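PDB 4K4K: putative fimbrium subunit Fim1C from Bacteroides uniformis, which is a putative component of the tip of fimbriae, the filamentous cell-surface appendages that mediate cell adhesion and biofilm formation. Local coordinates for residues A[165-170]-A[205-210]; A[142-147]-A[194-199]; A[15-20]-A[38-43]; A[73-78]-A[84-89]. All blocks are in the same frame, centred on the assembly; numbering follows the deposited sequence. Where two conformers were deposited one is given.

Interaction 1: residues A[165-170]-A[205-210]; sequences VSISNQ and GIVLPA
Ile167 and Val207 make the apolar part of this contact: CG2 of Ile167 stands 4.4 Å from CG1 of Val207, a loose approach between two branched side chains whose bonds from CA to CB both point toward the other segment. CG1 of Val207 is placed there by a first torsion of -61°, which sets that methyl anti to the carbonyl carbon and beside the backbone N. The same methyl borders the second partner, Gln170.

The backbones stay well separated, with Gln170 CA and Val207 CA, the nearest pair, 7.8 Å apart. Strand 164-177 pairs with strands 192-199 and 217-222, whereas strand 202-207 pairs with 132-150 and 192-199, so the two segments face each other through their side chains. This is consistent with the transthyretin-like beta-sandwich of fimbrillins, here in the C-terminal half of the molecule.

The second contact sets the polar amide of Gln170 against the aliphatic Val207, by van der Waals touch. The glutamine chain bends at chi2 (-62°) and folds back, so that the amide crosses Val207 at a slant and rests against CB and CG1 of that valine. Which amide atom points there is doubtful: as modelled, OE1 of Gln170 lies 3.0 Å from Ser168 O, oxygen against oxygen. With the amide reversed, its nitrogen may donate to that carbonyl. Phe243, Leu144 and Leu218 pack round Ile167, and Val142 touches Val207.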
loop_
_atom_site.group_PDB
_atom_site.type_symbol
_atom_site.label_atom_id
_atom_site.label_comp_id
_atom_site.label_asym_id
_atom_site.label_seq_id
_atom_site.Cartn_x
_atom_site.Cartn_y
_atom_site.Cartn_z
ATOM N N VAL A 165 -4.312 6.112 -18.900
ATOM C CA VAL A 165 -5.444 5.899 -18.004
ATOM C C VAL A 165 -5.336 6.858 -16.837
ATOM O O VAL A 165 -4.268 6.956 -16.224
ATOM C CB VAL A 165 -5.511 4.412 -17.495
ATOM C CG1 VAL A 165 -6.804 4.135 -16.710
ATOM C CG2 VAL A 165 -5.358 3.419 -18.640
ATOM N N SER A 166 -6.446 7.500 -16.481
ATOM C CA SER A 166 -6.504 8.341 -15.288
ATOM C C SER A 166 -7.830 8.102 -14.572
ATOM O O SER A 166 -8.766 7.566 -15.172
ATOM C CB SER A 166 -6.311 9.813 -15.651
ATOM O OG SER A 166 -7.427 10.293 -16.379
ATOM N N ILE A 167 -7.902 8.455 -13.288
ATOM C CA ILE A 167 -9.129 8.337 -12.491
ATOM C C ILE A 167 -9.440 9.724 -11.935
ATOM O O ILE A 167 -8.535 10.422 -11.470
ATOM C CB ILE A 167 -9.051 7.229 -11.400
ATOM C CG1 ILE A 167 -10.423 7.018 -10.709
ATOM C CG2 ILE A 167 -7.890 7.441 -10.392
ATOM C CD1 ILE A 167 -10.503 5.780 -9.717
ATOM N N SER A 168 -10.710 10.131 -12.014
ATOM C CA SER A 168 -11.150 11.460 -11.610
ATOM C C SER A 168 -11.624 11.541 -10.161
ATOM O O SER A 168 -11.915 10.531 -9.520
ATOM C CB SER A 168 -12.291 11.925 -12.522
ATOM O OG SER A 168 -13.461 11.166 -12.249
ATOM N N ASN A 169 -11.739 12.791 -9.694
ATOM C CA ASN A 169 -12.272 13.250 -8.415
ATOM C C ASN A 169 -11.746 12.414 -7.243
ATOM O O ASN A 169 -12.489 11.807 -6.460
ATOM C CB ASN A 169 -13.788 13.298 -8.463
ATOM C CG ASN A 169 -14.252 14.206 -9.598
ATOM O OD1 ASN A 169 -13.791 15.349 -9.759
ATOM N ND2 ASN A 169 -15.049 13.664 -10.496
ATOM N N GLN A 170 -10.435 12.403 -7.147
ATOM C CA GLN A 170 -9.760 11.686 -6.078
ATOM C C GLN A 170 -9.337 12.591 -4.961
ATOM O O GLN A 170 -8.779 13.663 -5.216
ATOM C CB GLN A 170 -8.490 10.987 -6.605
ATOM C CG GLN A 170 -8.743 9.921 -7.659
ATOM C CD GLN A 170 -9.577 8.787 -7.137
ATOM O OE1 GLN A 170 -10.735 8.601 -7.539
ATOM N NE2 GLN A 170 -9.040 8.037 -6.187
ATOM N N GLY A 205 -2.572 1.641 -10.096
ATOM C CA GLY A 205 -2.568 2.792 -9.211
ATOM C C GLY A 205 -2.839 2.412 -7.777
ATOM O O GLY A 205 -3.344 1.329 -7.510
ATOM N N ILE A 206 -2.492 3.302 -6.854
ATOM C CA ILE A 206 -2.786 3.174 -5.435
ATOM C C ILE A 206 -3.594 4.407 -5.083
ATOM O O ILE A 206 -3.150 5.534 -5.327
ATOM C CB ILE A 206 -1.526 3.000 -4.550
ATOM C CG1 ILE A 206 -0.867 1.635 -4.857
ATOM C CG2 ILE A 206 -1.898 3.112 -3.030
ATOM C CD1 ILE A 206 0.502 1.383 -4.194
ATOM N N VAL A 207 -4.810 4.197 -4.598
ATOM C CA VAL A 207 -5.712 5.313 -4.303
ATOM C C VAL A 207 -6.201 5.212 -2.859
ATOM O O VAL A 207 -6.031 4.176 -2.208
ATOM C CB VAL A 207 -6.901 5.370 -5.310
ATOM C CG1 VAL A 207 -6.396 5.585 -6.751
ATOM C CG2 VAL A 207 -7.795 4.127 -5.193
ATOM N N LEU A 208 -6.863 6.268 -2.391
ATOM C CA LEU A 208 -7.376 6.267 -1.036
ATOM C C LEU A 208 -8.685 5.500 -0.931
ATOM O O LEU A 208 -9.511 5.549 -1.857
ATOM C CB LEU A 208 -7.612 7.717 -0.569
ATOM C CG LEU A 208 -6.405 8.648 -0.516
ATOM C CD1 LEU A 208 -6.794 9.961 0.137
ATOM C CD2 LEU A 208 -5.228 8.008 0.251
ATOM N N PRO A 209 -8.952 4.897 0.248
ATOM C CA PRO A 209 -10.282 4.294 0.463
ATOM C C PRO A 209 -11.369 5.360 0.330
ATOM O O PRO A 209 -11.119 6.532 0.618
ATOM C CB PRO A 209 -10.207 3.752 1.904
ATOM C CG PRO A 209 -8.719 3.654 2.212
ATOM C CD PRO A 209 -8.096 4.778 1.453
ATOM N N ALA A 210 -12.544 4.972 -0.147
ATOM C CA ALA A 210 -13.677 5.872 -0.351
ATOM C C ALA A 210 -14.969 5.131 -0.094
ATOM O O ALA A 210 -15.206 4.061 -0.677
ATOM C CB ALA A 210 -13.676 6.437 -1.776
#

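Interaction 2: residues A[142-147]-A[194-199]; sequences VKLDIT and IVLHTD
Leu144 and Ile146 face Leu196 across a gap too wide for backbone pairing: the CA atoms of Leu144 and Leu196 are 8.8 Å apart, and those of Ile146 and Thr198 are 9.0 Å apart. Since both numbers rise together along the chain, the segments run in the same general direction. Segment 142-147 is regular strand throughout, whereas 194-199 is strand at its two ends, and from its middle Leu196 projects toward the other segment.

Leu196 offers one methyl to two partners. Its CD2 lies 3.6 Å from CD1 of Ile146 and 4.2 Å from CB of Leu144, so it meets the far end of one side chain and the root of the other. Ile146 reaches out with CG1 beside its backbone N (chi1 -65°) and an extended second torsion, and its side chain crosses that of Leu196 at about a right angle. Leu196 and His197 were each deposited in two conformers, so the distances given for them describe one of the two.

The arrangement suits the beta-sandwich of the transthyretin-like fimbrillin fold. Ile194 and Leu196 hydrogen-bond through their backbones to Ile167 and Val165 of strand 164-177; strand 192-199 also pairs with 202-207, which in turn borders 132-150. Ile167, Phe243 and Ile253 add to the apolar surroundings.

On the polar side, Lys143 NZ and His197 ND1 remain 6.7 Å apart, yet both bind Glu204: the lysine by a salt bridge to OE1, the histidine by a hydrogen bond to OE2. Sharing this carboxylate would probably ease any repulsion if the imidazole were protonated.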
loop_
_atom_site.group_PDB
_atom_site.type_symbol
_atom_site.label_atom_id
_atom_site.label_comp_id
_atom_site.label_asym_id
_atom_site.label_seq_id
_atom_site.Cartn_x
_atom_site.Cartn_y
_atom_site.Cartn_z
ATOM N N VAL A 142 -5.716 1.372 -1.328
ATOM C CA VAL A 142 -6.467 0.564 -2.301
ATOM C C VAL A 142 -5.668 0.442 -3.595
ATOM O O VAL A 142 -5.148 1.436 -4.088
ATOM C CB VAL A 142 -7.843 1.240 -2.541
ATOM C CG1 VAL A 142 -8.624 0.557 -3.679
ATOM C CG2 VAL A 142 -8.670 1.298 -1.257
ATOM N N LYS A 143 -5.589 -0.778 -4.144
ATOM C CA LYS A 143 -4.863 -1.011 -5.378
ATOM C C LYS A 143 -5.834 -1.121 -6.550
ATOM O O LYS A 143 -6.844 -1.825 -6.460
ATOM C CB LYS A 143 -4.018 -2.297 -5.264
ATOM C CG LYS A 143 -3.207 -2.686 -6.524
ATOM C CD LYS A 143 -2.027 -1.780 -6.727
ATOM C CE LYS A 143 -1.218 -2.188 -7.944
ATOM N NZ LYS A 143 0.069 -1.450 -8.005
ATOM N N LEU A 144 -5.510 -0.433 -7.652
ATOM C CA LEU A 144 -6.264 -0.556 -8.911
ATOM C C LEU A 144 -5.373 -1.283 -9.900
ATOM O O LEU A 144 -4.221 -0.885 -10.085
ATOM C CB LEU A 144 -6.711 0.804 -9.473
ATOM C CG LEU A 144 -7.484 1.738 -8.518
ATOM C CD1 LEU A 144 -7.873 3.028 -9.231
ATOM C CD2 LEU A 144 -8.715 1.044 -7.902
ATOM N N ASP A 145 -5.894 -2.355 -10.519
ATOM C CA ASP A 145 -5.154 -3.181 -11.464
ATOM C C ASP A 145 -6.011 -3.255 -12.722
ATOM O O ASP A 145 -7.085 -3.844 -12.694
ATOM C CB ASP A 145 -4.882 -4.565 -10.834
ATOM C CG ASP A 145 -3.973 -5.477 -11.647
ATOM O OD1 ASP A 145 -4.207 -5.620 -12.868
ATOM O OD2 ASP A 145 -3.097 -6.126 -11.048
ATOM N N ILE A 146 -5.570 -2.600 -13.790
ATOM C CA ILE A 146 -6.359 -2.497 -15.012
ATOM C C ILE A 146 -5.667 -3.200 -16.168
ATOM O O ILE A 146 -4.476 -2.992 -16.420
ATOM C CB ILE A 146 -6.621 -0.982 -15.294
ATOM C CG1 ILE A 146 -7.499 -0.373 -14.165
ATOM C CG2 ILE A 146 -7.219 -0.725 -16.699
ATOM C CD1 ILE A 146 -7.436 1.086 -14.014
ATOM N N THR A 147 -6.441 -4.028 -16.891
ATOM C CA THR A 147 -5.967 -4.694 -18.091
ATOM C C THR A 147 -6.807 -4.154 -19.233
ATOM O O THR A 147 -8.035 -4.142 -19.132
ATOM C CB THR A 147 -6.072 -6.221 -17.940
ATOM O OG1 THR A 147 -5.387 -6.597 -16.753
ATOM C CG2 THR A 147 -5.475 -6.971 -19.111
ATOM N N ILE A 194 -6.033 11.563 -11.034
ATOM C CA ILE A 194 -4.781 10.834 -10.820
ATOM C C ILE A 194 -4.450 10.049 -12.077
ATOM O O ILE A 194 -5.239 9.205 -12.510
ATOM C CB ILE A 194 -4.823 9.914 -9.581
ATOM C CG1 ILE A 194 -4.991 10.721 -8.263
ATOM C CG2 ILE A 194 -3.578 8.995 -9.542
ATOM C CD1 ILE A 194 -5.052 9.857 -6.963
ATOM N N VAL A 195 -3.261 10.306 -12.648
ATOM C CA VAL A 195 -2.810 9.590 -13.829
ATOM C C VAL A 195 -2.231 8.271 -13.332
ATOM O O VAL A 195 -1.325 8.276 -12.496
ATOM C CB VAL A 195 -1.804 10.426 -14.657
ATOM C CG1 VAL A 195 -1.118 9.565 -15.724
ATOM C CG2 VAL A 195 -2.500 11.638 -15.295
ATOM N N LEU A 196 -2.781 7.151 -13.812
ATOM C CA LEU A 196 -2.315 5.816 -13.428
ATOM C C LEU A 196 -1.056 5.472 -14.225
ATOM O O LEU A 196 -0.880 5.998 -15.323
ATOM C CB LEU A 196 -3.423 4.770 -13.663
ATOM C CG LEU A 196 -4.467 4.662 -12.554
ATOM C CD1 LEU A 196 -5.631 5.599 -12.787
ATOM C CD2 LEU A 196 -4.991 3.253 -12.451
ATOM N N HIS A 197 -0.178 4.619 -13.682
ATOM C CA HIS A 197 1.064 4.174 -14.314
ATOM C C HIS A 197 0.725 3.072 -15.354
ATOM O O HIS A 197 0.159 2.060 -14.953
ATOM C CB HIS A 197 2.006 3.682 -13.175
ATOM C CG HIS A 197 3.155 2.795 -13.558
ATOM N ND1 HIS A 197 3.312 1.541 -12.986
ATOM C CD2 HIS A 197 4.219 3.044 -14.356
ATOM C CE1 HIS A 197 4.426 1.046 -13.503
ATOM N NE2 HIS A 197 5.011 1.915 -14.326
ATOM N N THR A 198 1.092 3.251 -16.631
ATOM C CA THR A 198 0.857 2.251 -17.673
ATOM C C THR A 198 2.138 1.577 -18.137
ATOM O O THR A 198 3.178 2.228 -18.264
ATOM C CB THR A 198 0.155 2.835 -18.908
ATOM O OG1 THR A 198 0.899 3.955 -19.390
ATOM C CG2 THR A 198 -1.282 3.209 -18.659
ATOM N N ASP A 199 2.028 0.283 -18.458
ATOM C CA ASP A 199 3.095 -0.554 -18.980
ATOM C C ASP A 199 2.441 -1.436 -20.006
ATOM O O ASP A 199 1.877 -2.484 -19.670
ATOM C CB ASP A 199 3.777 -1.349 -17.849
ATOM C CG ASP A 199 5.003 -2.164 -18.252
ATOM O OD1 ASP A 199 5.406 -2.101 -19.438
ATOM O OD2 ASP A 199 5.575 -2.844 -17.372
#

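Interaction 3: residues A[15-20]-A[38-43]; sequences LEATSG and IGIYML
Leu15 and Ile40 reach toward each other tip to tip, and methyl groups carry the contact. CD2 of Leu15 touches two branches of the isoleucine, with CD1 of Ile40 at 3.9 Å and CG2 of Ile40 at 4.0 Å, so it rests against both methyls. The leucine gets there by holding CG opposite its backbone N (chi1 170°), which carries the branch out from its own chain. On the other side, Ile40 is extended about CB-CG1 (chi2 -178°). That extension brings CD1 of Ile40 to 4.0 Å from CB of Ala17, a short side chain met by a long one. The backbones are accordingly far apart: Ala17 CA and Ile40 CA are 9.4 Å from each other, as are Leu15 CA and Met42 CA. All three touching residues are buried and apolar.

Strand 16-18 lies parallel to strand 132-150, while strand 37-44 is flanked antiparallel by 47-57 and 84-90. The contact joins strand 16-18 and the residue before it to strand 37-44, consistent with the two faces of an N-terminal beta-sandwich. Val133 and Phe86 pack on Leu15, and Tyr56 of strand 47-57 together with Ile75 packs on Ile40.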
loop_
_atom_site.group_PDB
_atom_site.type_symbol
_atom_site.label_atom_id
_atom_site.label_comp_id
_atom_site.label_asym_id
_atom_site.label_seq_id
_atom_site.Cartn_x
_atom_site.Cartn_y
_atom_site.Cartn_z
ATOM N N LEU A 15 15.438 -8.093 19.610
ATOM C CA LEU A 15 14.255 -8.486 18.856
ATOM C C LEU A 15 14.671 -9.298 17.608
ATOM O O LEU A 15 15.611 -8.912 16.896
ATOM C CB LEU A 15 13.516 -7.209 18.415
ATOM C CG LEU A 15 12.375 -7.399 17.396
ATOM C CD1 LEU A 15 11.197 -8.162 18.030
ATOM C CD2 LEU A 15 11.914 -6.041 16.879
ATOM N N GLU A 16 13.966 -10.403 17.330
ATOM C CA GLU A 16 14.207 -11.190 16.118
ATOM C C GLU A 16 12.962 -11.004 15.243
ATOM O O GLU A 16 11.955 -11.705 15.427
ATOM C CB GLU A 16 14.481 -12.664 16.429
ATOM C CG GLU A 16 15.756 -12.886 17.237
ATOM C CD GLU A 16 16.040 -14.316 17.662
ATOM O OE1 GLU A 16 15.359 -15.248 17.172
ATOM O OE2 GLU A 16 16.958 -14.501 18.495
ATOM N N ALA A 17 13.024 -10.041 14.328
ATOM C CA ALA A 17 11.882 -9.666 13.507
ATOM C C ALA A 17 11.869 -10.334 12.163
ATOM O O ALA A 17 12.881 -10.344 11.468
ATOM C CB ALA A 17 11.852 -8.149 13.309
ATOM N N THR A 18 10.676 -10.816 11.763
ATOM C CA THR A 18 10.390 -11.389 10.436
ATOM C C THR A 18 9.024 -10.879 9.952
ATOM O O THR A 18 8.259 -10.335 10.742
ATOM C CB THR A 18 10.393 -12.921 10.461
ATOM O OG1 THR A 18 9.405 -13.366 11.408
ATOM C CG2 THR A 18 11.765 -13.509 10.779
ATOM N N SER A 19 8.729 -11.035 8.651
ATOM C CA SER A 19 7.435 -10.655 8.089
ATOM C C SER A 19 6.504 -11.892 7.917
ATOM O O SER A 19 5.450 -11.798 7.261
ATOM C CB SER A 19 7.619 -9.963 6.747
ATOM O OG SER A 19 8.192 -10.868 5.820
ATOM N N GLY A 20 6.911 -13.018 8.494
ATOM C CA GLY A 20 6.180 -14.279 8.430
ATOM C C GLY A 20 4.858 -14.259 9.170
ATOM O O GLY A 20 3.819 -13.952 8.582
ATOM N N ILE A 38 11.266 -0.850 7.353
ATOM C CA ILE A 38 10.070 -0.708 8.194
ATOM C C ILE A 38 10.466 0.050 9.461
ATOM O O ILE A 38 11.645 0.066 9.822
ATOM C CB ILE A 38 9.409 -2.080 8.524
ATOM C CG1 ILE A 38 10.364 -2.987 9.353
ATOM C CG2 ILE A 38 8.989 -2.787 7.208
ATOM C CD1 ILE A 38 9.712 -4.249 9.936
ATOM N N GLY A 39 9.482 0.643 10.117
ATOM C CA GLY A 39 9.679 1.302 11.403
ATOM C C GLY A 39 9.019 0.432 12.459
ATOM O O GLY A 39 7.864 0.047 12.288
ATOM N N ILE A 40 9.735 0.079 13.523
ATOM C CA ILE A 40 9.186 -0.763 14.603
ATOM C C ILE A 40 9.136 0.027 15.874
ATOM O O ILE A 40 10.078 0.793 16.181
ATOM C CB ILE A 40 10.037 -2.064 14.801
ATOM C CG1 ILE A 40 10.211 -2.844 13.455
ATOM C CG2 ILE A 40 9.449 -2.977 15.913
ATOM C CD1 ILE A 40 11.008 -4.201 13.546
ATOM N N TYR A 41 8.086 -0.234 16.663
ATOM C CA TYR A 41 7.939 0.295 18.024
ATOM C C TYR A 41 7.769 -0.848 18.982
ATOM O O TYR A 41 6.980 -1.772 18.708
ATOM C CB TYR A 41 6.700 1.200 18.166
ATOM C CG TYR A 41 6.753 2.496 17.391
ATOM C CD1 TYR A 41 6.661 2.501 16.000
ATOM C CD2 TYR A 41 6.743 3.723 18.051
ATOM C CE1 TYR A 41 6.685 3.696 15.276
ATOM C CE2 TYR A 41 6.721 4.929 17.342
ATOM C CZ TYR A 41 6.687 4.911 15.952
ATOM O OH TYR A 41 6.668 6.096 15.266
HETATM N N MSE A 42 8.463 -0.759 20.121
HETATM C CA MSE A 42 8.236 -1.670 21.243
HETATM C C MSE A 42 7.421 -0.871 22.255
HETATM O O MSE A 42 7.841 0.219 22.643
HETATM C CB MSE A 42 9.549 -2.188 21.853
HETATM C CG MSE A 42 9.299 -3.038 23.084
HETATM SE SE MSE A 42 10.956 -3.949 23.653
HETATM C CE MSE A 42 11.841 -2.481 24.344
ATOM N N LEU A 43 6.274 -1.396 22.662
ATOM C CA LEU A 43 5.322 -0.686 23.518
ATOM C C LEU A 43 5.142 -1.328 24.865
ATOM O O LEU A 43 5.066 -2.553 24.968
ATOM C CB LEU A 43 3.935 -0.596 22.853
ATOM C CG LEU A 43 3.888 -0.028 21.423
ATOM C CD1 LEU A 43 2.474 -0.163 20.836
ATOM C CD2 LEU A 43 4.349 1.467 21.414
#

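Interaction 4: residues A[73-78]-A[84-89]; sequences QTIYFP and RDFVAY
Ile75 and Phe86 meet where the backbones are widely spaced: CA atoms are 10.4 Å apart for Ile75 and Phe86, and 7.8 Å for Phe77 and Arg84, so the irregular segment 73-78 runs antiparallel to strand 84-89 and converges with it toward the connecting turn.

Phe86 is the residue with two partners. Its ring lies obliquely to that of Phe77, the planes at 55° and the centroids 5.2 Å apart, neither stacked nor edge-to-face; the nearest atoms are CZ of Phe77 and CZ of Phe86, at 3.5 Å. At the rim of Phe86, near the ring plane, CG2 of Ile75 comes to 4.0 Å from CE2 of Phe86. These three side chains are buried together, consistent with the interior of an N-terminal transthyretin-like sandwich, where Val133 and Phe135 also meet Phe86 and Pro131 meets Phe77.

Nearer the turn, Pro78 covers one face of the Arg84 guanidinium. CG of Pro78 sits over the centre of that group, 3.5 Å from CZ of Arg84. A bend at chi2 (-66°) turns the guanidinium back over Pro78. Closer to the backbone, CG of Arg84 lies 3.9 Å from CD of Pro78.

The guanidinium also has polar partners: NE of Arg84 forms a salt bridge with OD2 of Asp49, and NH1 makes a weak hydrogen bond to Ser82 OG. The charge is thus probably neutralised by strand 47-57 while the flat face packs on proline, which lets one arginine serve an apolar and an ionic surface together at the margin of the aromatic cluster.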
loop_
_atom_site.group_PDB
_atom_site.type_symbol
_atom_site.label_atom_id
_atom_site.label_comp_id
_atom_site.label_asym_id
_atom_site.label_seq_id
_atom_site.Cartn_x
_atom_site.Cartn_y
_atom_site.Cartn_z
ATOM N N GLN A 73 19.932 1.071 16.092
ATOM C CA GLN A 73 18.458 1.019 16.124
ATOM C C GLN A 73 17.922 -0.259 16.790
ATOM O O GLN A 73 16.711 -0.409 16.922
ATOM C CB GLN A 73 17.902 1.105 14.684
ATOM C CG GLN A 73 18.249 2.404 13.925
ATOM C CD GLN A 73 17.524 3.609 14.476
ATOM O OE1 GLN A 73 16.295 3.705 14.422
ATOM N NE2 GLN A 73 18.266 4.539 15.055
ATOM N N THR A 74 18.814 -1.196 17.160
ATOM C CA THR A 74 18.402 -2.487 17.726
ATOM C C THR A 74 17.491 -2.315 18.958
ATOM O O THR A 74 17.802 -1.574 19.912
ATOM C CB THR A 74 19.629 -3.368 18.073
ATOM O OG1 THR A 74 20.442 -3.528 16.928
ATOM C CG2 THR A 74 19.225 -4.758 18.541
ATOM N N ILE A 75 16.359 -3.020 18.919
ATOM C CA ILE A 75 15.431 -3.088 20.035
ATOM C C ILE A 75 15.829 -4.276 20.894
ATOM O O ILE A 75 15.956 -5.398 20.367
ATOM C CB ILE A 75 13.968 -3.212 19.558
ATOM C CG1 ILE A 75 13.483 -1.915 18.878
ATOM C CG2 ILE A 75 13.049 -3.583 20.766
ATOM C CD1 ILE A 75 12.181 -2.146 18.032
ATOM N N TYR A 76 16.007 -4.036 22.193
ATOM C CA TYR A 76 16.323 -5.103 23.160
ATOM C C TYR A 76 15.181 -5.305 24.099
ATOM O O TYR A 76 14.593 -4.333 24.578
ATOM C CB TYR A 76 17.582 -4.774 23.984
ATOM C CG TYR A 76 18.830 -4.730 23.141
ATOM C CD1 TYR A 76 19.536 -5.894 22.839
ATOM C CD2 TYR A 76 19.288 -3.528 22.607
ATOM C CE1 TYR A 76 20.678 -5.861 22.030
ATOM C CE2 TYR A 76 20.415 -3.483 21.793
ATOM C CZ TYR A 76 21.122 -4.648 21.525
ATOM O OH TYR A 76 22.229 -4.573 20.716
ATOM N N PHE A 77 14.897 -6.580 24.421
ATOM C CA PHE A 77 13.836 -6.885 25.383
ATOM C C PHE A 77 14.231 -6.470 26.795
ATOM O O PHE A 77 15.431 -6.512 27.109
ATOM C CB PHE A 77 13.517 -8.372 25.346
ATOM C CG PHE A 77 12.584 -8.707 24.208
ATOM C CD1 PHE A 77 11.204 -8.667 24.385
ATOM C CD2 PHE A 77 13.084 -9.077 22.964
ATOM C CE1 PHE A 77 10.336 -8.998 23.340
ATOM C CE2 PHE A 77 12.220 -9.361 21.904
ATOM C CZ PHE A 77 10.849 -9.324 22.101
ATOM N N PRO A 78 13.244 -6.084 27.646
ATOM C CA PRO A 78 13.573 -5.759 29.061
ATOM C C PRO A 78 14.308 -6.925 29.737
ATOM O O PRO A 78 13.887 -8.094 29.648
ATOM C CB PRO A 78 12.202 -5.529 29.706
ATOM C CG PRO A 78 11.294 -5.152 28.560
ATOM C CD PRO A 78 11.793 -5.958 27.386
ATOM N N ARG A 84 6.260 -7.005 26.418
ATOM C CA ARG A 84 6.065 -5.809 25.620
ATOM C C ARG A 84 5.278 -6.171 24.384
ATOM O O ARG A 84 5.254 -7.352 23.986
ATOM C CB ARG A 84 7.417 -5.157 25.218
ATOM C CG ARG A 84 8.246 -4.572 26.366
ATOM C CD ARG A 84 7.561 -3.373 27.043
ATOM N NE ARG A 84 8.431 -2.791 28.071
ATOM C CZ ARG A 84 8.496 -3.225 29.320
ATOM N NH1 ARG A 84 7.766 -4.265 29.707
ATOM N NH2 ARG A 84 9.350 -2.679 30.174
ATOM N N ASP A 85 4.664 -5.162 23.747
ATOM C CA ASP A 85 3.940 -5.356 22.489
ATOM C C ASP A 85 4.708 -4.706 21.375
ATOM O O ASP A 85 5.553 -3.848 21.635
ATOM C CB ASP A 85 2.533 -4.754 22.583
ATOM C CG ASP A 85 1.783 -5.206 23.818
ATOM O OD1 ASP A 85 1.964 -6.377 24.232
ATOM O OD2 ASP A 85 1.019 -4.394 24.367
ATOM N N PHE A 86 4.435 -5.108 20.133
ATOM C CA PHE A 86 5.181 -4.608 18.988
ATOM C C PHE A 86 4.254 -4.225 17.892
ATOM O O PHE A 86 3.303 -4.961 17.611
ATOM C CB PHE A 86 6.175 -5.707 18.469
ATOM C CG PHE A 86 7.305 -5.944 19.444
ATOM C CD1 PHE A 86 7.143 -6.802 20.532
ATOM C CD2 PHE A 86 8.502 -5.242 19.325
ATOM C CE1 PHE A 86 8.165 -6.974 21.471
ATOM C CE2 PHE A 86 9.523 -5.403 20.264
ATOM C CZ PHE A 86 9.357 -6.271 21.328
ATOM N N VAL A 87 4.557 -3.112 17.234
ATOM C CA VAL A 87 3.831 -2.655 16.051
ATOM C C VAL A 87 4.869 -2.215 15.025
ATOM O O VAL A 87 5.999 -1.891 15.396
ATOM C CB VAL A 87 2.784 -1.530 16.325
ATOM C CG1 VAL A 87 1.677 -2.013 17.251
ATOM C CG2 VAL A 87 3.451 -0.259 16.874
ATOM N N ALA A 88 4.477 -2.168 13.744
ATOM C CA ALA A 88 5.379 -1.732 12.674
ATOM C C ALA A 88 4.596 -1.162 11.530
ATOM O O ALA A 88 3.393 -1.408 11.401
ATOM C CB ALA A 88 6.254 -2.901 12.182
ATOM N N TYR A 89 5.294 -0.431 10.658
ATOM C CA TYR A 89 4.670 0.111 9.461
ATOM C C TYR A 89 5.696 0.134 8.337
ATOM O O TYR A 89 6.906 0.076 8.568
ATOM C CB TYR A 89 4.070 1.538 9.699
ATOM C CG TYR A 89 5.158 2.587 9.804
ATOM C CD1 TYR A 89 5.902 2.732 10.975
ATOM C CD2 TYR A 89 5.526 3.361 8.695
ATOM C CE1 TYR A 89 6.961 3.640 11.050
ATOM C CE2 TYR A 89 6.596 4.256 8.756
ATOM C CZ TYR A 89 7.333 4.367 9.922
ATOM O OH TYR A 89 8.384 5.256 9.975
#

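How the interactions relate
Interactions 1 and 2 are adjoining parts of one interior, their centres 9 Å apart, joined by strand pairing: Ile167 O lies 2.8 Å from Ile194 N, and Gly205 O equally far from Leu144 N, both probable hydrogen bonds. Interactions 3 and 4 form a second pair, 6 Å between centres, with probable strand pairing at Leu43 N to Asp85 O and a probable backbone bond outside regular strand at Leu15 N to Ile75 O. The two pairs lie on opposite sides of the chain's centre, consistent with two separate sandwich cores. Interactions 2 and 3 are aliphatic and buried; interaction 1 adds an amide, while interaction 4 is aromatic inside and ionic at its partly exposed margin. Strand 132-150 serves both halves.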